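Local atomic coordinates of endo-b-1,4-glucanase (Nasutitermes takasagoensis, PDB entry 1KS8), a protein that probably catalyses the endohydrolysis of beta-1,4-glucosidic linkages in cellulose and related beta-glucans, as a termite glycoside hydrolase of family 9. Residues R20-L24 with D35-D40; G42-L48 with E112-V117; A220-R224 with L263-L267; A235-Y239 with T268-Y273. All coordinates share one frame; numbering follows the deposited sequence.

Contact 1 (R20-L24 with D35-D40); sequences RSGRL and DSALND
Asp-35 reaches across to Leu-24 and Arg-23 with the two oxygens of its carboxylate. With CG set beside its own backbone N (chi1 -64°), the group swings toward the segment 20-24, and OD1 of Asp-35 accepts the backbone N-H of Leu-24 at 2.8 Å. That N-H approaches from above the carboxylate plane, and the bond is nearly straight at 161°. The side chains of Leu-24 and Asp-35 run past each other in opposite directions, CB of Leu-24 lying 3.6 Å from the same OD1, while OD2 lies beside CG of Arg-23. The guanidinium of Arg-23 is turned 60° against the carboxylate, its NE still 4.9 Å from OD2 of Asp-35, so the two groups are near without a salt bridge; CD2 of Leu-38 lies over one guanidinium face. Next along the chains, Gly-22 and Ser-36 form a single antiparallel bridge, a hydrogen-bonded pair that ties together two parts of the long loop between helix 5-18 and strand 60-61. Its Ser-36 N to Gly-22 O bond is 3.2 Å long, whereas the return bond from Gly-22 N is weak. An asparagine in place of Asp-35 would probably weaken the grip on the Leu-24 amide and remove any negative charge near Arg-23. CD2 of Leu-38 also rests against the Gly-22 backbone, 3.6 Å from its C atom. At the far end OG of Ser-21 touches CB of Ala-37 at 3.4 Å, and one water links that hydroxyl to the carbonyl O of Ala-37.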
loop_
_atom_site.group_PDB
_atom_site.type_symbol
_atom_site.label_atom_id
_atom_site.label_comp_id
_atom_site.label_asym_id
_atom_site.label_seq_id
_atom_site.Cartn_x
_atom_site.Cartn_y
_atom_site.Cartn_z
ATOM N N ARG A 20 5.012 7.198 -9.441
ATOM C CA ARG A 20 5.918 8.188 -8.878
ATOM C C ARG A 20 5.585 9.633 -9.216
ATOM O O ARG A 20 5.306 9.976 -10.367
ATOM C CB ARG A 20 7.352 7.901 -9.322
ATOM C CG ARG A 20 7.946 6.647 -8.734
ATOM C CD ARG A 20 9.292 6.355 -9.360
ATOM N NE ARG A 20 9.940 5.216 -8.720
ATOM C CZ ARG A 20 11.134 4.747 -9.066
ATOM N NH1 ARG A 20 11.812 5.317 -10.053
ATOM N NH2 ARG A 20 11.652 3.715 -8.415
ATOM N N SER A 21 5.620 10.473 -8.189
ATOM C CA SER A 21 5.381 11.900 -8.335
ATOM C C SER A 21 6.734 12.590 -8.148
ATOM O O SER A 21 7.640 12.030 -7.522
ATOM C CB SER A 21 4.396 12.385 -7.264
ATOM O OG SER A 21 4.178 13.784 -7.369
ATOM N N GLY A 22 6.878 13.791 -8.705
ATOM C CA GLY A 22 8.119 14.534 -8.560
ATOM C C GLY A 22 9.111 14.358 -9.693
ATOM O O GLY A 22 8.741 14.017 -10.814
ATOM N N ARG A 23 10.383 14.607 -9.396
ATOM C CA ARG A 23 11.448 14.471 -10.384
ATOM C C ARG A 23 11.859 13.005 -10.474
ATOM O O ARG A 23 12.298 12.411 -9.489
ATOM C CB ARG A 23 12.648 15.332 -9.981
ATOM C CG ARG A 23 13.730 15.410 -11.043
ATOM C CD ARG A 23 14.847 16.380 -10.670
ATOM N NE ARG A 23 14.382 17.762 -10.565
ATOM C CZ ARG A 23 13.832 18.292 -9.477
ATOM N NH1 ARG A 23 13.675 17.560 -8.382
ATOM N NH2 ARG A 23 13.433 19.558 -9.484
ATOM N N LEU A 24 11.711 12.426 -11.660
ATOM C CA LEU A 24 12.047 11.024 -11.866
ATOM C C LEU A 24 13.540 10.825 -12.103
ATOM O O LEU A 24 14.198 11.656 -12.732
ATOM C CB LEU A 24 11.237 10.469 -13.039
ATOM C CG LEU A 24 9.728 10.699 -12.889
ATOM C CD1 LEU A 24 9.005 10.148 -14.105
ATOM C CD2 LEU A 24 9.222 10.036 -11.612
ATOM N N ASP A 35 8.617 14.018 -15.336
ATOM C CA ASP A 35 8.687 14.825 -14.125
ATOM C C ASP A 35 7.376 15.595 -13.973
ATOM O O ASP A 35 6.844 16.130 -14.948
ATOM C CB ASP A 35 9.843 15.829 -14.208
ATOM C CG ASP A 35 11.203 15.162 -14.275
ATOM O OD1 ASP A 35 11.300 13.941 -14.037
ATOM O OD2 ASP A 35 12.187 15.880 -14.560
ATOM N N SER A 36 6.864 15.672 -12.749
ATOM C CA SER A 36 5.608 16.373 -12.512
ATOM C C SER A 36 5.453 16.754 -11.050
ATOM O O SER A 36 6.201 16.278 -10.193
ATOM C CB SER A 36 4.429 15.488 -12.922
ATOM O OG SER A 36 4.291 14.383 -12.041
ATOM N N ALA A 37 4.469 17.609 -10.779
ATOM C CA ALA A 37 4.181 18.069 -9.425
ATOM C C ALA A 37 5.451 18.571 -8.754
ATOM O O ALA A 37 5.694 18.306 -7.574
ATOM C CB ALA A 37 3.565 16.931 -8.612
ATOM N N LEU A 38 6.246 19.323 -9.510
ATOM C CA LEU A 38 7.513 19.850 -9.014
ATOM C C LEU A 38 7.376 21.060 -8.095
ATOM O O LEU A 38 8.370 21.537 -7.547
ATOM C CB LEU A 38 8.423 20.200 -10.196
ATOM C CG LEU A 38 8.726 19.036 -11.146
ATOM C CD1 LEU A 38 9.614 19.522 -12.284
ATOM C CD2 LEU A 38 9.403 17.909 -10.382
ATOM N N ASN A 39 6.152 21.550 -7.924
ATOM C CA ASN A 39 5.907 22.704 -7.064
ATOM C C ASN A 39 5.199 22.320 -5.767
ATOM O O ASN A 39 4.785 23.189 -5.000
ATOM C CB ASN A 39 5.070 23.747 -7.809
ATOM C CG ASN A 39 5.853 24.453 -8.899
ATOM O OD1 ASN A 39 5.373 24.605 -10.024
ATOM N ND2 ASN A 39 7.060 24.899 -8.569
ATOM N N ASP A 40 5.047 21.021 -5.520
ATOM C CA ASP A 40 4.387 20.569 -4.298
ATOM C C ASP A 40 5.153 21.115 -3.099
ATOM O O ASP A 40 6.358 20.885 -2.961
ATOM C CB ASP A 40 4.333 19.039 -4.257
ATOM C CG ASP A 40 3.256 18.468 -5.172
ATOM O OD1 ASP A 40 2.675 19.237 -5.965
ATOM O OD2 ASP A 40 2.991 17.250 -5.095
HETATM O O HOH W 1 5.927 15.795 -6.323
HETATM O O HOH W 2 6.573 12.707 -11.850
HETATM O O HOH W 3 13.176 12.721 -15.594
#

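Contact 2 (G42-L48 with E112-V117); sequences GDQGQDL and EFYGQV
Tyr-114 projects from strand 113-117 into the loop 42-48, and its side chain is central to the contact. On the packed side CD1 of Leu-48 lies 3.9 Å from CG of Tyr-114, and CA of Gly-42 sits 3.8 Å from CZ; both make off-centre CH-pi contacts, about 30° off the ring normal. The same Leu-48 methyl reaches CG2 of Val-117, also at 3.9 Å, so one branch of the leucine bridges two side chains of the strand. Gly-42 is close enough to the ring that a side chain there would be tight against CZ and would clash with the amide of Gln-46. Strand 113-117 is the middle strand of a small three-stranded antiparallel sheet, with a classic beta bulge at Gly-115 and Gln-116 opposite Tyr-140.

The outer side is polar and wetter. OH of Tyr-114 accepts the backbone N-H of Asp-43 at 2.9 Å in a nearly straight bond, within the type I turn from Gly-42 to Gly-45. The carboxylate of Asp-43 stands almost perpendicular to the ring, with OD2 at the ring edge and in its plane. A water 2.6 Å from OH of Tyr-114 also joins NE2 of Gln-44 and OE1 of Glu-112, the latter held in addition by Thr-108. A phenylalanine in place of Tyr-114 would probably leave the Asp-43 amide without its acceptor and the water with one partner fewer. The phenol thus joins an apolar ring seat to a hydrated polar rim, fixing the turn to the sheet through its hydroxyl.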
loop_
_atom_site.group_PDB
_atom_site.type_symbol
_atom_site.label_atom_id
_atom_site.label_comp_id
_atom_site.label_asym_id
_atom_site.label_seq_id
_atom_site.Cartn_x
_atom_site.Cartn_y
_atom_site.Cartn_z
ATOM N N GLY A 42 4.806 22.831 1.282
ATOM C CA GLY A 42 4.062 23.077 2.503
ATOM C C GLY A 42 3.630 24.523 2.662
ATOM O O GLY A 42 3.876 25.357 1.791
ATOM N N ASP A 43 2.996 24.821 3.791
ATOM C CA ASP A 43 2.495 26.163 4.055
ATOM C C ASP A 43 3.573 27.242 4.154
ATOM O O ASP A 43 3.287 28.419 3.937
ATOM C CB ASP A 43 1.621 26.141 5.312
ATOM C CG ASP A 43 0.370 25.288 5.132
ATOM O OD1 ASP A 43 -0.360 25.072 6.121
ATOM O OD2 ASP A 43 0.113 24.833 3.996
ATOM N N GLN A 44 4.803 26.847 4.477
ATOM C CA GLN A 44 5.908 27.801 4.556
ATOM C C GLN A 44 6.797 27.659 3.327
ATOM O O GLN A 44 7.876 28.245 3.250
ATOM C CB GLN A 44 6.748 27.581 5.821
ATOM C CG GLN A 44 6.157 28.209 7.074
ATOM C CD GLN A 44 4.943 27.471 7.583
ATOM O OE1 GLN A 44 4.024 28.072 8.141
ATOM N NE2 GLN A 44 4.938 26.158 7.411
ATOM N N GLY A 45 6.340 26.873 2.360
ATOM C CA GLY A 45 7.114 26.673 1.150
ATOM C C GLY A 45 8.077 25.505 1.232
ATOM O O GLY A 45 8.948 25.362 0.373
ATOM N N GLN A 46 7.932 24.669 2.259
ATOM C CA GLN A 46 8.802 23.509 2.411
ATOM C C GLN A 46 8.622 22.583 1.216
ATOM O O GLN A 46 7.513 22.389 0.727
ATOM C CB GLN A 46 8.463 22.721 3.679
ATOM C CG GLN A 46 8.549 23.495 4.984
ATOM C CD GLN A 46 7.204 24.014 5.450
ATOM O OE1 GLN A 46 6.946 24.093 6.652
ATOM N NE2 GLN A 46 6.343 24.379 4.507
ATOM N N ASP A 47 9.721 22.002 0.758
ATOM C CA ASP A 47 9.683 21.083 -0.369
ATOM C C ASP A 47 8.897 19.822 -0.008
ATOM O O ASP A 47 9.202 19.159 0.979
ATOM C CB ASP A 47 11.119 20.719 -0.764
ATOM C CG ASP A 47 11.184 19.657 -1.841
ATOM O OD1 ASP A 47 10.227 19.545 -2.635
ATOM O OD2 ASP A 47 12.211 18.948 -1.904
ATOM N N LEU A 48 7.869 19.513 -0.797
ATOM C CA LEU A 48 7.076 18.307 -0.575
ATOM C C LEU A 48 7.000 17.499 -1.867
ATOM O O LEU A 48 6.070 16.718 -2.072
ATOM C CB LEU A 48 5.660 18.648 -0.090
ATOM C CG LEU A 48 5.502 19.265 1.306
ATOM C CD1 LEU A 48 4.020 19.502 1.572
ATOM C CD2 LEU A 48 6.090 18.343 2.370
ATOM N N GLU A 112 4.550 17.893 13.648
ATOM C CA GLU A 112 3.820 18.427 12.504
ATOM C C GLU A 112 4.073 17.489 11.339
ATOM O O GLU A 112 5.208 17.082 11.095
ATOM C CB GLU A 112 4.303 19.834 12.146
ATOM C CG GLU A 112 3.454 20.509 11.073
ATOM C CD GLU A 112 3.857 21.947 10.818
ATOM O OE1 GLU A 112 4.816 22.178 10.052
ATOM O OE2 GLU A 112 3.218 22.849 11.400
ATOM N N PHE A 113 3.014 17.142 10.619
ATOM C CA PHE A 113 3.160 16.229 9.499
ATOM C C PHE A 113 2.170 16.516 8.381
ATOM O O PHE A 113 0.960 16.590 8.613
ATOM C CB PHE A 113 2.970 14.790 9.988
ATOM C CG PHE A 113 3.241 13.758 8.939
ATOM C CD1 PHE A 113 4.540 13.499 8.528
ATOM C CD2 PHE A 113 2.194 13.068 8.337
ATOM C CE1 PHE A 113 4.799 12.567 7.530
ATOM C CE2 PHE A 113 2.440 12.133 7.334
ATOM C CZ PHE A 113 3.746 11.883 6.930
ATOM N N TYR A 114 2.678 16.685 7.167
ATOM C CA TYR A 114 1.794 16.924 6.037
ATOM C C TYR A 114 1.236 15.598 5.549
ATOM O O TYR A 114 1.983 14.681 5.200
ATOM C CB TYR A 114 2.524 17.667 4.916
ATOM C CG TYR A 114 2.594 19.150 5.185
ATOM C CD1 TYR A 114 3.558 19.682 6.046
ATOM C CD2 TYR A 114 1.646 20.015 4.641
ATOM C CE1 TYR A 114 3.566 21.044 6.361
ATOM C CE2 TYR A 114 1.646 21.371 4.948
ATOM C CZ TYR A 114 2.606 21.878 5.808
ATOM O OH TYR A 114 2.588 23.217 6.121
ATOM N N GLY A 115 -0.091 15.503 5.547
ATOM C CA GLY A 115 -0.748 14.275 5.140
ATOM C C GLY A 115 -1.394 14.286 3.773
ATOM O O GLY A 115 -1.984 13.284 3.361
ATOM N N GLN A 116 -1.298 15.398 3.057
ATOM C CA GLN A 116 -1.898 15.454 1.736
ATOM C C GLN A 116 -1.383 16.607 0.897
ATOM O O GLN A 116 -1.115 17.689 1.415
ATOM C CB GLN A 116 -3.422 15.582 1.858
ATOM C CG GLN A 116 -4.195 15.238 0.585
ATOM C CD GLN A 116 -5.700 15.261 0.799
ATOM O OE1 GLN A 116 -6.210 14.671 1.753
ATOM N NE2 GLN A 116 -6.421 15.934 -0.094
ATOM N N VAL A 117 -1.215 16.353 -0.396
ATOM C CA VAL A 117 -0.837 17.393 -1.347
ATOM C C VAL A 117 -1.802 17.181 -2.504
ATOM O O VAL A 117 -1.873 16.087 -3.083
ATOM C CB VAL A 117 0.608 17.276 -1.859
ATOM C CG1 VAL A 117 0.874 18.396 -2.868
ATOM C CG2 VAL A 117 1.584 17.388 -0.697
HETATM O O HOH W 4 3.836 24.107 8.212
#

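Contact 3 (A220-R224 with L263-L267); sequences AWLYR and LLAKL
The helical segments 220-224 and 263-267 run in roughly the same direction, their axes 10.6 Å apart at closest approach and crossing at 31°. Ala-220, whose CA lies nearest that of Leu-264, touches CD1 of Leu-263 with its CB at 3.7 Å. That same methyl lies over one face of the Trp-221 indole, 3.6 Å from the centroid of the five-membered ring and 18° off its normal, a CH-pi contact. Leu-267 divides its branches: CD1 comes 3.4 Å from the carbonyl O of Ala-220 and meets the edge of the Tyr-223 ring, while CD2 packs on CB of Arg-224, 3.8 Å away. The Arg-224 chain, with CG turned away from the backbone N (chi1 -175°), stretches across Leu-267 until NH1 lies near CD2 of Leu-263.

The helices belong to the (alpha/alpha)6 barrel of family 9. No direct hydrogen bond links the segments. NH2 of Arg-224 lies 3.6 Å from NZ of Lys-266, a like-charge approach probably eased by the salt bridge from Arg-224 to Asp-78 and by a water that accepts from NH2 and, weakly, from NZ. Cohesion therefore rests largely on leucine methyls, while the Arg-224 guanidinium has its salt-bridge partner outside the two segments.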
loop_
_atom_site.group_PDB
_atom_site.type_symbol
_atom_site.label_atom_id
_atom_site.label_comp_id
_atom_site.label_asym_id
_atom_site.label_seq_id
_atom_site.Cartn_x
_atom_site.Cartn_y
_atom_site.Cartn_z
ATOM N N ALA A 220 4.529 -1.712 17.726
ATOM C CA ALA A 220 5.093 -3.020 17.417
ATOM C C ALA A 220 6.253 -2.894 16.436
ATOM O O ALA A 220 7.300 -3.514 16.621
ATOM C CB ALA A 220 4.015 -3.935 16.848
ATOM N N TRP A 221 6.075 -2.092 15.390
ATOM C CA TRP A 221 7.137 -1.906 14.409
ATOM C C TRP A 221 8.355 -1.221 15.019
ATOM O O TRP A 221 9.492 -1.565 14.697
ATOM C CB TRP A 221 6.626 -1.114 13.201
ATOM C CG TRP A 221 5.983 -2.001 12.178
ATOM C CD1 TRP A 221 4.649 -2.125 11.911
ATOM C CD2 TRP A 221 6.652 -2.936 11.327
ATOM N NE1 TRP A 221 4.446 -3.083 10.942
ATOM C CE2 TRP A 221 5.660 -3.596 10.568
ATOM C CE3 TRP A 221 7.998 -3.282 11.133
ATOM C CZ2 TRP A 221 5.972 -4.585 9.628
ATOM C CZ3 TRP A 221 8.307 -4.264 10.199
ATOM C CH2 TRP A 221 7.296 -4.904 9.459
ATOM N N LEU A 222 8.120 -0.257 15.904
ATOM C CA LEU A 222 9.230 0.429 16.553
ATOM C C LEU A 222 10.003 -0.542 17.435
ATOM O O LEU A 222 11.224 -0.466 17.524
ATOM C CB LEU A 222 8.722 1.616 17.371
ATOM C CG LEU A 222 8.585 2.891 16.533
ATOM C CD1 LEU A 222 7.804 3.936 17.298
ATOM C CD2 LEU A 222 9.974 3.400 16.160
ATOM N N TYR A 223 9.296 -1.462 18.084
ATOM C CA TYR A 223 9.975 -2.444 18.918
ATOM C C TYR A 223 10.863 -3.310 18.030
ATOM O O TYR A 223 12.021 -3.571 18.350
ATOM C CB TYR A 223 8.971 -3.336 19.649
ATOM C CG TYR A 223 9.629 -4.497 20.362
ATOM C CD1 TYR A 223 10.576 -4.280 21.363
ATOM C CD2 TYR A 223 9.325 -5.814 20.016
ATOM C CE1 TYR A 223 11.205 -5.346 22.003
ATOM C CE2 TYR A 223 9.949 -6.888 20.651
ATOM C CZ TYR A 223 10.888 -6.646 21.642
ATOM O OH TYR A 223 11.511 -7.702 22.267
ATOM N N ARG A 224 10.314 -3.753 16.905
ATOM C CA ARG A 224 11.064 -4.592 15.985
ATOM C C ARG A 224 12.312 -3.891 15.456
ATOM O O ARG A 224 13.353 -4.519 15.270
ATOM C CB ARG A 224 10.172 -5.007 14.808
ATOM C CG ARG A 224 10.830 -5.993 13.860
ATOM C CD ARG A 224 9.888 -6.425 12.752
ATOM N NE ARG A 224 10.426 -7.571 12.029
ATOM C CZ ARG A 224 9.725 -8.319 11.185
ATOM N NH1 ARG A 224 8.450 -8.038 10.951
ATOM N NH2 ARG A 224 10.294 -9.363 10.598
ATOM N N LEU A 263 2.031 -9.891 13.528
ATOM C CA LEU A 263 3.305 -9.230 13.805
ATOM C C LEU A 263 3.683 -9.483 15.268
ATOM O O LEU A 263 4.801 -9.906 15.564
ATOM C CB LEU A 263 3.188 -7.720 13.564
ATOM C CG LEU A 263 4.407 -6.935 13.057
ATOM C CD1 LEU A 263 4.234 -5.471 13.447
ATOM C CD2 LEU A 263 5.701 -7.478 13.631
ATOM N N LEU A 264 2.752 -9.216 16.181
ATOM C CA LEU A 264 3.015 -9.432 17.600
ATOM C C LEU A 264 3.263 -10.905 17.909
ATOM O O LEU A 264 4.027 -11.230 18.816
ATOM C CB LEU A 264 1.856 -8.900 18.454
ATOM C CG LEU A 264 1.824 -7.376 18.615
ATOM C CD1 LEU A 264 0.577 -6.962 19.371
ATOM C CD2 LEU A 264 3.073 -6.910 19.354
ATOM N N ALA A 265 2.626 -11.797 17.157
ATOM C CA ALA A 265 2.828 -13.224 17.373
ATOM C C ALA A 265 4.297 -13.549 17.109
ATOM O O ALA A 265 4.915 -14.319 17.841
ATOM C CB ALA A 265 1.934 -14.035 16.438
ATOM N N LYS A 266 4.855 -12.947 16.064
ATOM C CA LYS A 266 6.251 -13.183 15.714
ATOM C C LYS A 266 7.214 -12.536 16.704
ATOM O O LYS A 266 8.227 -13.129 17.077
ATOM C CB LYS A 266 6.542 -12.650 14.309
ATOM C CG LYS A 266 7.968 -12.900 13.836
ATOM C CD LYS A 266 8.176 -12.398 12.415
ATOM C CE LYS A 266 9.537 -12.811 11.874
ATOM N NZ LYS A 266 10.655 -12.286 12.701
ATOM N N LEU A 267 6.891 -11.321 17.134
ATOM C CA LEU A 267 7.738 -10.577 18.062
ATOM C C LEU A 267 7.733 -11.080 19.504
ATOM O O LEU A 267 8.728 -10.930 20.217
ATOM C CB LEU A 267 7.339 -9.097 18.055
ATOM C CG LEU A 267 7.484 -8.346 16.730
ATOM C CD1 LEU A 267 6.954 -6.930 16.893
ATOM C CD2 LEU A 267 8.943 -8.321 16.305
HETATM O O HOH W 5 12.884 -10.187 11.545
#

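Contact 4 (A235-Y239 with T268-Y273); sequences AESLY and TNKQAY
Glu-236 receives both Tyr-273 and Lys-270 on a single oxygen. OH of Tyr-273 donates to OE2 of Glu-236 at 2.7 Å, along the anti lone pair, and NZ of Lys-270 forms a salt bridge to the same atom at 2.9 Å, arriving on the syn side and 31° out of the carboxylate plane. A weak bond from NZ of Lys-270 to OE1 of Glu-236 is longer, at 3.3 Å. The two donors hold the carboxylate from different sides and are likely to favour its charged form. Glu-236 and Lys-270 come from opposite directions, each chain extended beyond CG, and CG2 of Thr-268 flanks OE2 at 3.7 Å.

Beside this polar group, Tyr-273 turns its edge to the face of Tyr-239 in a T-shaped stack, the centroids 5.2 Å apart and the planes at 87°. CE1 of Tyr-273 sits over the centre of the Tyr-239 ring, 3.8 Å from CZ.

Further out, OG1 of Thr-268 accepts the backbone N-H of Lys-270 in an ST turn just before helix 271-286, where Lys-270 occupies the N-cap position, and is also hydrogen-bonded to the carbonyl O of Leu-264; OH of Tyr-239 is hydrogen-bonded to Gln-261. Helix 229-241 thus meets the junction between helices 257-268 and 271-286: both tyrosines also pack on Leu-264 of helix 257-268, while Ala-235 and Tyr-239 lean on helix 212-226.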
loop_
_atom_site.group_PDB
_atom_site.type_symbol
_atom_site.label_atom_id
_atom_site.label_comp_id
_atom_site.label_asym_id
_atom_site.label_seq_id
_atom_site.Cartn_x
_atom_site.Cartn_y
_atom_site.Cartn_z
ATOM N N ALA A 235 2.892 -1.460 23.027
ATOM C CA ALA A 235 2.098 -2.174 22.032
ATOM C C ALA A 235 1.124 -3.153 22.682
ATOM O O ALA A 235 -0.070 -3.148 22.377
ATOM C CB ALA A 235 3.015 -2.918 21.069
ATOM N N GLU A 236 1.632 -3.984 23.586
ATOM C CA GLU A 236 0.794 -4.973 24.254
ATOM C C GLU A 236 -0.200 -4.362 25.233
ATOM O O GLU A 236 -1.318 -4.855 25.371
ATOM C CB GLU A 236 1.666 -6.014 24.958
ATOM C CG GLU A 236 2.511 -6.831 23.991
ATOM C CD GLU A 236 3.060 -8.099 24.608
ATOM O OE1 GLU A 236 3.968 -8.010 25.460
ATOM O OE2 GLU A 236 2.572 -9.188 24.242
ATOM N N SER A 237 0.199 -3.289 25.908
ATOM C CA SER A 237 -0.694 -2.624 26.849
ATOM C C SER A 237 -1.881 -2.026 26.099
ATOM O O SER A 237 -3.028 -2.184 26.509
ATOM C CB SER A 237 0.051 -1.521 27.608
ATOM O OG SER A 237 1.032 -2.069 28.472
ATOM N N LEU A 238 -1.601 -1.341 24.991
ATOM C CA LEU A 238 -2.660 -0.731 24.199
ATOM C C LEU A 238 -3.512 -1.802 23.522
ATOM O O LEU A 238 -4.721 -1.640 23.377
ATOM C CB LEU A 238 -2.064 0.218 23.149
ATOM C CG LEU A 238 -1.565 1.588 23.634
ATOM C CD1 LEU A 238 -2.720 2.353 24.255
ATOM C CD2 LEU A 238 -0.452 1.434 24.647
ATOM N N TYR A 239 -2.879 -2.899 23.115
ATOM C CA TYR A 239 -3.601 -3.990 22.470
ATOM C C TYR A 239 -4.689 -4.498 23.415
ATOM O O TYR A 239 -5.825 -4.732 23.002
ATOM C CB TYR A 239 -2.637 -5.128 22.110
ATOM C CG TYR A 239 -3.281 -6.301 21.395
ATOM C CD1 TYR A 239 -4.032 -7.249 22.095
ATOM C CD2 TYR A 239 -3.152 -6.456 20.015
ATOM C CE1 TYR A 239 -4.635 -8.321 21.437
ATOM C CE2 TYR A 239 -3.753 -7.523 19.349
ATOM C CZ TYR A 239 -4.493 -8.450 20.065
ATOM O OH TYR A 239 -5.092 -9.504 19.408
ATOM N N THR A 268 6.622 -11.671 19.933
ATOM C CA THR A 268 6.503 -12.159 21.304
ATOM C C THR A 268 6.441 -13.678 21.425
ATOM O O THR A 268 6.714 -14.228 22.494
ATOM C CB THR A 268 5.246 -11.593 21.980
ATOM O OG1 THR A 268 4.081 -12.137 21.346
ATOM C CG2 THR A 268 5.218 -10.070 21.866
ATOM N N ASN A 269 6.071 -14.346 20.336
ATOM C CA ASN A 269 5.950 -15.804 20.311
ATOM C C ASN A 269 4.796 -16.259 21.206
ATOM O O ASN A 269 4.667 -17.448 21.503
ATOM C CB ASN A 269 7.251 -16.464 20.784
ATOM C CG ASN A 269 7.357 -17.924 20.365
ATOM O OD1 ASN A 269 8.054 -18.715 21.003
ATOM N ND2 ASN A 269 6.682 -18.280 19.280
ATOM N N LYS A 270 3.957 -15.318 21.632
ATOM C CA LYS A 270 2.829 -15.649 22.498
ATOM C C LYS A 270 1.718 -16.375 21.748
ATOM O O LYS A 270 1.314 -15.968 20.656
ATOM C CB LYS A 270 2.269 -14.388 23.157
ATOM C CG LYS A 270 3.192 -13.773 24.193
ATOM C CD LYS A 270 2.532 -12.590 24.878
ATOM C CE LYS A 270 3.447 -11.972 25.918
ATOM N NZ LYS A 270 2.767 -10.857 26.634
ATOM N N GLN A 271 1.217 -17.448 22.354
ATOM C CA GLN A 271 0.166 -18.258 21.749
ATOM C C GLN A 271 -1.147 -17.517 21.504
ATOM O O GLN A 271 -1.826 -17.773 20.509
ATOM C CB GLN A 271 -0.107 -19.495 22.615
ATOM C CG GLN A 271 -1.153 -20.431 22.025
ATOM C CD GLN A 271 -0.702 -21.063 20.720
ATOM O OE1 GLN A 271 -1.473 -21.158 19.762
ATOM N NE2 GLN A 271 0.546 -21.507 20.678
ATOM N N ALA A 272 -1.505 -16.601 22.400
ATOM C CA ALA A 272 -2.754 -15.853 22.270
ATOM C C ALA A 272 -2.906 -15.173 20.910
ATOM O O ALA A 272 -3.971 -15.232 20.297
ATOM C CB ALA A 272 -2.863 -14.817 23.386
ATOM N N TYR A 273 -1.847 -14.520 20.445
ATOM C CA TYR A 273 -1.896 -13.846 19.153
ATOM C C TYR A 273 -2.052 -14.869 18.032
ATOM O O TYR A 273 -2.798 -14.649 17.078
ATOM C CB TYR A 273 -0.624 -13.028 18.925
ATOM C CG TYR A 273 -0.388 -11.943 19.953
ATOM C CD1 TYR A 273 -1.331 -10.937 20.167
ATOM C CD2 TYR A 273 0.786 -11.918 20.705
ATOM C CE1 TYR A 273 -1.107 -9.929 21.107
ATOM C CE2 TYR A 273 1.017 -10.919 21.644
ATOM C CZ TYR A 273 0.070 -9.929 21.839
ATOM O OH TYR A 273 0.302 -8.936 22.763
HETATM O O HOH W 6 -5.020 -11.897 20.285
#

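In the fold
The contacts form two pairs. Contacts 1 and 2, with centres about 14 Å apart, follow one another along the chain and share the long loop between helix 5-18 and strand 60-61; the backbone N of Leu-48 probably bonds to the O of Asp-40, joining the two. Contacts 3 and 4, with centres about 9 Å apart, interleave in sequence through helices 212-226, 229-241, 257-268 and 271-286. Contacts 1 and 3 lie on opposite sides of the chain's centre, their own centres about 34 Å apart. One pair therefore fastens the loop onto itself and the small sheet; the other packs helices 212-226 and 229-241 against 257-268 and the start of 271-286, near residues that bind calcium in another structure of this protein.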